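Local coordinates for small ribosomal subunit protein uS8 (Aquifex aeolicus, PDB 3RF2) that probably binds directly to the central domain of 16S rRNA as a primary binding protein and helps coordinate assembly of the 30S platform, at residues 58-61 with 62-66; 29-32 with 33-37. One frame throughout, in Å; residues are numbered along the deposited sequence.

Contact 1 (58-61 with 62-66)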
ATOM      1  N   GLU A  58      11.310   7.271  16.572  1.00 64.34           N
ATOM      2  CA  GLU A  58      12.166   8.349  17.080  1.00 66.79           C
ATOM      3  C   GLU A  58      13.160   8.815  16.027  1.00 62.91           C
ATOM      4  O   GLU A  58      13.196   9.994  15.653  1.00 60.61           O
ATOM      5  CB  GLU A  58      12.976   7.869  18.289  1.00 72.73           C
ATOM      6  CG  GLU A  58      12.179   7.198  19.388  1.00 77.16           C
ATOM      7  CD  GLU A  58      11.324   8.167  20.153  1.00 80.48           C
ATOM      8  OE1 GLU A  58      11.507   9.389  19.975  1.00 82.21           O
ATOM      9  OE2 GLU A  58      10.466   7.706  20.931  1.00 82.80           O
ATOM     10  N   GLU A  59      13.993   7.878  15.584  1.00 63.15           N
ATOM     11  CA  GLU A  59      14.959   8.142  14.532  1.00 65.71           C
ATOM     12  C   GLU A  59      14.345   9.036  13.464  1.00 67.22           C
ATOM     13  O   GLU A  59      14.855  10.134  13.192  1.00 63.31           O
ATOM     14  CB  GLU A  59      15.436   6.827  13.918  1.00 72.15           C
ATOM     15  CG  GLU A  59      16.151   5.899  14.891  1.00 80.18           C
ATOM     16  CD  GLU A  59      16.738   4.662  14.213  1.00 87.22           C
ATOM     17  OE1 GLU A  59      16.718   4.587  12.957  1.00 86.48           O
ATOM     18  OE2 GLU A  59      17.222   3.765  14.942  1.00 90.80           O
ATOM     19  N   GLU A  60      13.230   8.566  12.895  1.00 68.36           N
ATOM     20  CA  GLU A  60      12.575   9.212  11.761  1.00 67.34           C
ATOM     21  C   GLU A  60      12.173  10.648  12.029  1.00 57.35           C
ATOM     22  O   GLU A  60      12.463  11.557  11.256  1.00 57.31           O
ATOM     23  CB  GLU A  60      11.325   8.427  11.376  1.00 68.63           C
ATOM     24  CG  GLU A  60      10.796   8.764  10.009  1.00 70.44           C
ATOM     25  CD  GLU A  60      11.637   8.144   8.922  1.00 73.10           C
ATOM     26  OE1 GLU A  60      12.328   7.144   9.217  1.00 73.06           O
ATOM     27  OE2 GLU A  60      11.615   8.659   7.784  1.00 74.39           O
ATOM     28  N   TYR A  61      11.465  10.842  13.125  1.00 57.47           N
ATOM     29  CA  TYR A  61      11.014  12.174  13.511  1.00 62.30           C
ATOM     30  C   TYR A  61      12.204  13.159  13.595  1.00 63.22           C
ATOM     31  O   TYR A  61      12.155  14.266  13.059  1.00 61.62           O
ATOM     32  CB  TYR A  61      10.267  12.092  14.840  1.00 62.20           C
ATOM     33  CG  TYR A  61       9.500  13.333  15.182  1.00 65.51           C
ATOM     34  CD1 TYR A  61       8.147  13.449  14.865  1.00 69.65           C
ATOM     35  CD2 TYR A  61      10.120  14.395  15.822  1.00 64.89           C
ATOM     36  CE1 TYR A  61       7.439  14.597  15.179  1.00 71.47           C
ATOM     37  CE2 TYR A  61       9.420  15.548  16.142  1.00 66.20           C
ATOM     38  CZ  TYR A  61       8.084  15.643  15.821  1.00 72.24           C
ATOM     39  OH  TYR A  61       7.394  16.789  16.144  1.00 77.22           O
ATOM     40  N   LYS A  62      13.284  12.747  14.244  1.00 67.16           N
ATOM     41  CA  LYS A  62      14.476  13.595  14.328  1.00 68.31           C
ATOM     42  C   LYS A  62      14.968  14.021  12.948  1.00 64.11           C
ATOM     43  O   LYS A  62      15.165  15.215  12.691  1.00 59.25           O
ATOM     44  CB  LYS A  62      15.587  12.870  15.073  1.00 74.93           C
ATOM     45  CG  LYS A  62      15.184  12.429  16.465  1.00 80.22           C
ATOM     46  CD  LYS A  62      16.387  12.004  17.286  1.00 83.64           C
ATOM     47  CE  LYS A  62      17.031  10.753  16.724  1.00 85.94           C
ATOM     48  NZ  LYS A  62      18.135  10.312  17.612  1.00 89.27           N
ATOM     49  N   LYS A  63      15.150  13.036  12.065  1.00 62.21           N
ATOM     50  CA  LYS A  63      15.642  13.277  10.719  1.00 60.90           C
ATOM     51  C   LYS A  63      14.826  14.324   9.978  1.00 61.55           C
ATOM     52  O   LYS A  63      15.343  15.393   9.650  1.00 63.31           O
ATOM     53  CB  LYS A  63      15.681  11.972   9.929  1.00 68.21           C
ATOM     54  CG  LYS A  63      16.622  10.934  10.513  1.00 72.59           C
ATOM     55  CD  LYS A  63      16.165   9.508  10.239  1.00 74.96           C
ATOM     56  CE  LYS A  63      16.333   9.113   8.786  1.00 75.48           C
ATOM     57  NZ  LYS A  63      16.104   7.654   8.623  1.00 77.45           N
ATOM     58  N   MET A  64      13.555  14.018   9.711  1.00 60.60           N
ATOM     59  CA  MET A  64      12.678  14.956   9.008  1.00 59.17           C
ATOM     60  C   MET A  64      12.637  16.286   9.739  1.00 59.13           C
ATOM     61  O   MET A  64      12.557  17.347   9.120  1.00 60.19           O
ATOM     62  CB  MET A  64      11.261  14.395   8.866  1.00 57.98           C
ATOM     63  CG  MET A  64      11.205  13.165   8.000  1.00 60.50           C
ATOM     64  SD  MET A  64      11.951  13.488   6.397  1.00 81.27           S
ATOM     65  CE  MET A  64      12.560  11.854   5.990  1.00170.60           C
ATOM     66  N   LYS A  65      12.679  16.217  11.061  1.00 60.20           N
ATOM     67  CA  LYS A  65      12.765  17.430  11.878  1.00 65.50           C
ATOM     68  C   LYS A  65      13.989  18.233  11.455  1.00 62.36           C
ATOM     69  O   LYS A  65      13.886  19.408  11.099  1.00 63.49           O
ATOM     70  CB  LYS A  65      12.839  17.095  13.370  1.00 72.34           C
ATOM     71  CG  LYS A  65      12.496  18.268  14.286  1.00 76.66           C
ATOM     72  CD  LYS A  65      12.662  17.905  15.759  1.00 81.49           C
ATOM     73  CE  LYS A  65      12.817  19.154  16.617  1.00 87.23           C
ATOM     74  NZ  LYS A  65      12.968  18.841  18.062  1.00 91.38           N
ATOM     75  N   GLU A  66      15.142  17.575  11.457  1.00 59.68           N
ATOM     76  CA  GLU A  66      16.382  18.224  11.052  1.00 65.45           C
ATOM     77  C   GLU A  66      16.212  18.858   9.681  0.58 67.50           C
ATOM     78  O   GLU A  66      16.426  20.061   9.502  1.00 69.14           O
ATOM     79  CB  GLU A  66      17.525  17.211  11.032  1.00 66.57           C
ATOM     80  CG  GLU A  66      18.670  17.550  10.081  1.00 70.70           C
ATOM     81  CD  GLU A  66      19.413  18.819  10.462  1.00 68.84           C
ATOM     82  OE1 GLU A  66      18.968  19.528  11.393  1.00 64.46           O
ATOM     83  OE2 GLU A  66      20.446  19.107   9.821  1.00 69.81           O
TER
HETATM   84  O   HOH W   1      13.677   5.537   7.692  1.00 59.31           O
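Four consecutive i to i+4 backbone hydrogen bonds join residues 58-61 to 62-66, from Lys62 N to Glu58 O, Lys63 N to Glu59 O, Met64 N to Glu60 O and Lys65 N to Tyr61 O. The first is almost straight (N-H...O 177°), whereas the last, 2.8 Å between Lys65 N and Tyr61 O, is noticeably bent. This is one continuous alpha-helix, the middle of helix 54-69, and from Glu59 onward it belongs to the 59-93 region not found in other S8 sequences, probably part of the unique subdomain that contributes to the very tight association with 16S rRNA. Its buried side carries Glu60 and Met64, which lie side by side and point the same way, with Glu60 OE2 3.8 Å from Met64 CE. Met64 rests on Phe24 and Tyr26 of strand 24-28 and on Leu83 of helix 77-85. The principal partner of the Glu60 carboxylate is Lys95, which forms a salt bridge with OE2; this would probably favour the charged form of the buried acid. The Tyr61 ring stands with CG anti to the backbone N (chi1 -167°), and its CE2 comes within 4.0 Å of Lys65 CD, an oblique approach by an aliphatic chain. Tyr61 OH is hydrogen-bonded to Glu84, and its ring touches Leu80, tying the helix to helix 77-85. Lys63 runs back along the preceding turn, its CD 3.3 Å from Glu59 O, then bends at chi3 (72°) to bring its amine round to the acid. There Lys63 NZ and Glu60 OE1 form a long salt bridge of 3.9 Å, supplemented by a water that donates to Glu60 OE1 at 2.6 Å and accepts only a weak bond from Lys63 NZ at 3.4 Å.

Contact 2 (29-32 with 33-37). With SO4 (sulfate ion), chain B.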
ATOM      1  N   SER A  29      -1.135   3.539  10.254  1.00 45.99           N
ATOM      2  CA  SER A  29      -1.053   2.098  10.471  1.00 52.52           C
ATOM      3  C   SER A  29      -2.413   1.440  10.266  1.00 56.46           C
ATOM      4  O   SER A  29      -3.439   2.098  10.380  1.00 57.86           O
ATOM      5  CB  SER A  29      -0.610   1.818  11.911  1.00 58.04           C
ATOM      6  OG  SER A  29      -0.344   0.441  12.110  1.00 60.33           O
ATOM      7  N   SER A  30      -2.392   0.140   9.976  1.00 56.07           N
ATOM      8  CA  SER A  30      -3.569  -0.698   9.835  1.00 59.00           C
ATOM      9  C   SER A  30      -3.023  -2.090   9.586  1.00 57.36           C
ATOM     10  O   SER A  30      -2.019  -2.220   8.905  1.00 58.30           O
ATOM     11  CB  SER A  30      -4.400  -0.241   8.630  1.00 63.57           C
ATOM     12  OG  SER A  30      -5.538  -1.056   8.420  1.00 67.65           O
ATOM     13  N   LYS A  31      -3.653  -3.137  10.108  1.00 49.85           N
ATOM     14  CA  LYS A  31      -3.105  -4.482   9.888  1.00 49.98           C
ATOM     15  C   LYS A  31      -3.435  -4.997   8.491  1.00 51.40           C
ATOM     16  O   LYS A  31      -2.664  -5.742   7.876  1.00 52.44           O
ATOM     17  CB  LYS A  31      -3.592  -5.479  10.936  1.00 54.36           C
ATOM     18  CG  LYS A  31      -3.094  -6.925  10.732  1.00 60.70           C
ATOM     19  CD  LYS A  31      -1.558  -7.020  10.717  1.00 68.02           C
ATOM     20  CE  LYS A  31      -1.037  -8.383  11.208  1.00 71.72           C
ATOM     21  NZ  LYS A  31      -1.255  -8.613  12.677  1.00 72.89           N
ATOM     22  N   LEU A  32      -4.602  -4.604   8.004  1.00 47.23           N
ATOM     23  CA  LEU A  32      -5.002  -4.883   6.636  1.00 44.65           C
ATOM     24  C   LEU A  32      -4.062  -4.184   5.651  1.00 42.30           C
ATOM     25  O   LEU A  32      -3.585  -4.800   4.709  1.00 46.28           O
ATOM     26  CB  LEU A  32      -6.443  -4.423   6.405  1.00 36.87           C
ATOM     27  CG  LEU A  32      -6.962  -4.714   5.002  1.00 34.40           C
ATOM     28  CD1 LEU A  32      -6.567  -6.119   4.610  1.00 29.77           C
ATOM     29  CD2 LEU A  32      -8.492  -4.546   4.940  1.00 40.53           C
ATOM     30  N   LYS A  33      -3.820  -2.896   5.870  1.00 43.00           N
ATOM     31  CA  LYS A  33      -2.901  -2.123   5.040  1.00 43.40           C
ATOM     32  C   LYS A  33      -1.513  -2.773   4.979  1.00 39.75           C
ATOM     33  O   LYS A  33      -0.882  -2.848   3.932  1.00 40.22           O
ATOM     34  CB  LYS A  33      -2.797  -0.682   5.560  1.00 43.48           C
ATOM     35  CG  LYS A  33      -3.817   0.262   4.940  1.00 42.50           C
ATOM     36  CD  LYS A  33      -3.666   1.692   5.438  1.00 41.59           C
ATOM     37  CE  LYS A  33      -4.899   2.132   6.238  1.00 42.81           C
ATOM     38  NZ  LYS A  33      -4.678   3.421   6.944  1.00 41.31           N
ATOM     39  N   GLU A  34      -1.051  -3.250   6.122  1.00 35.99           N
ATOM     40  CA  GLU A  34       0.205  -3.949   6.201  1.00 40.63           C
ATOM     41  C   GLU A  34       0.231  -5.217   5.367  1.00 40.15           C
ATOM     42  O   GLU A  34       1.238  -5.491   4.722  1.00 36.28           O
ATOM     43  CB  GLU A  34       0.551  -4.274   7.658  1.00 45.42           C
ATOM     44  CG  GLU A  34       0.748  -3.048   8.530  1.00 48.75           C
ATOM     45  CD  GLU A  34       1.368  -3.404   9.875  1.00 55.33           C
ATOM     46  OE1 GLU A  34       1.331  -4.601  10.254  1.00 57.60           O
ATOM     47  OE2 GLU A  34       1.911  -2.491  10.535  1.00 53.76           O
ATOM     48  N   ARG A  35      -0.841  -6.009   5.397  1.00 41.15           N
ATOM     49  CA  ARG A  35      -0.866  -7.227   4.594  1.00 42.04           C
ATOM     50  C   ARG A  35      -0.912  -6.870   3.132  1.00 38.16           C
ATOM     51  O   ARG A  35      -0.397  -7.604   2.297  1.00 37.31           O
ATOM     52  CB  ARG A  35      -2.035  -8.141   4.946  1.00 48.08           C
ATOM     53  CG  ARG A  35      -1.760  -9.058   6.120  1.00 58.69           C
ATOM     54  CD  ARG A  35      -2.795 -10.165   6.215  1.00 65.60           C
ATOM     55  NE  ARG A  35      -2.711 -10.885   7.484  1.00 68.53           N
ATOM     56  CZ  ARG A  35      -3.232 -10.438   8.621  1.00 69.36           C
ATOM     57  NH1 ARG A  35      -3.862  -9.273   8.640  1.00 66.33           N
ATOM     58  NH2 ARG A  35      -3.114 -11.147   9.739  1.00 74.04           N
ATOM     59  N   ILE A  36      -1.539  -5.740   2.829  1.00 34.97           N
ATOM     60  CA  ILE A  36      -1.641  -5.278   1.442  1.00 34.20           C
ATOM     61  C   ILE A  36      -0.281  -4.816   0.912  1.00 29.03           C
ATOM     62  O   ILE A  36       0.140  -5.219  -0.163  1.00 30.58           O
ATOM     63  CB  ILE A  36      -2.664  -4.146   1.295  1.00 31.32           C
ATOM     64  CG1 ILE A  36      -4.084  -4.690   1.500  1.00 31.24           C
ATOM     65  CG2 ILE A  36      -2.560  -3.509  -0.091  1.00 25.00           C
ATOM     66  CD1 ILE A  36      -5.121  -3.600   1.577  1.00 27.52           C
ATOM     67  N   LEU A  37       0.404  -4.002   1.707  1.00 30.30           N
ATOM     68  CA  LEU A  37       1.737  -3.530   1.374  1.00 33.60           C
ATOM     69  C   LEU A  37       2.700  -4.678   1.228  1.00 37.11           C
ATOM     70  O   LEU A  37       3.647  -4.598   0.452  1.00 37.86           O
ATOM     71  CB  LEU A  37       2.239  -2.577   2.435  1.00 32.78           C
ATOM     72  CG  LEU A  37       1.522  -1.242   2.480  1.00 32.91           C
ATOM     73  CD1 LEU A  37       1.993  -0.415   3.684  1.00 32.96           C
ATOM     74  CD2 LEU A  37       1.853  -0.548   1.220  1.00 28.12           C
TER
HETATM   75  S   SO4 B 169      -7.035   5.522   9.278  1.00 84.15           S
HETATM   76  O1  SO4 B 169      -6.734   5.163   7.893  1.00 85.56           O
HETATM   77  O2  SO4 B 169      -8.415   5.994   9.362  1.00 83.89           O
HETATM   78  O3  SO4 B 169      -6.146   6.602   9.697  1.00 85.49           O
HETATM   79  O4  SO4 B 169      -6.847   4.347  10.128  1.00 81.17           O
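Two cationic side chains, Lys31 and Arg35, lie against each other one turn apart: Lys31 CE sits over one face of the Arg35 guanidinium, and Lys31 NZ is 4.3 Å from Arg35 NH2. With CG anti to the backbone N, Lys31 brings that atom within 3.2 Å of Arg35 NH1, and the bend at chi2 carries the chain on over the guanidinium. Glu34 crosses Lys31 at about a right angle, with Glu34 OE1 3.8 Å from Lys31 CD; the opposite charge nearby may ease the like-charge pairing. The other carboxylate oxygen, Glu34 OE2, is hydrogen-bonded to Tyr92, which fixes the acid against the neighbouring loop. Lys33 lies across Ser30, whose CB makes a tight contact of 3.4 Å with Lys33 CE. From there Lys33 NZ donates to the backbone O of Pro28 and to O1 of a sulfate, the latter at 2.9 Å; the ion probably came from the crystallisation liquor. Leu32 CG lies 4.0 Å from Ile36 CD1, and both side chains pack on Ile7 of helix 6-19. Glu34 N donates to Ser30 O at 3.1 Å, from 36° above the carbonyl plane, and two further i to i+4 bonds follow, Arg35 N to Lys31 O and Ile36 N to Leu32 O. Ser30 OG, anti to its own backbone nitrogen (chi1 178°), lies 3.6 Å from Lys33 N. With Ser30 at the N-cap position, the arrangement forms the N-terminal turns of an alpha-helix, here helix 31-43, entered from strand 24-28 through the short Ser29-Ser30 link.

Along the chain contact 2 comes first, at the start of helix 31-43, and contact 1 follows within helix 54-69; strand 46-51 lies between these helices. Their centres are 23 Å apart and their nearest atoms about 13 Å, so the two do not touch. What they share is the three-stranded antiparallel sheet 24-28, 93-98 and 46-51. Met64 of contact 1 packs on strand 24-28, while Glu34 and Leu37 from the segments of contact 2 pack on strands 93-98 and 46-51, so this sheet touches both helices. Contact 2 lies near the chain centre, contact 1 well outward, almost wholly in the region absent from other S8 sequences, which probably contributes to the very tight association with 16S rRNA.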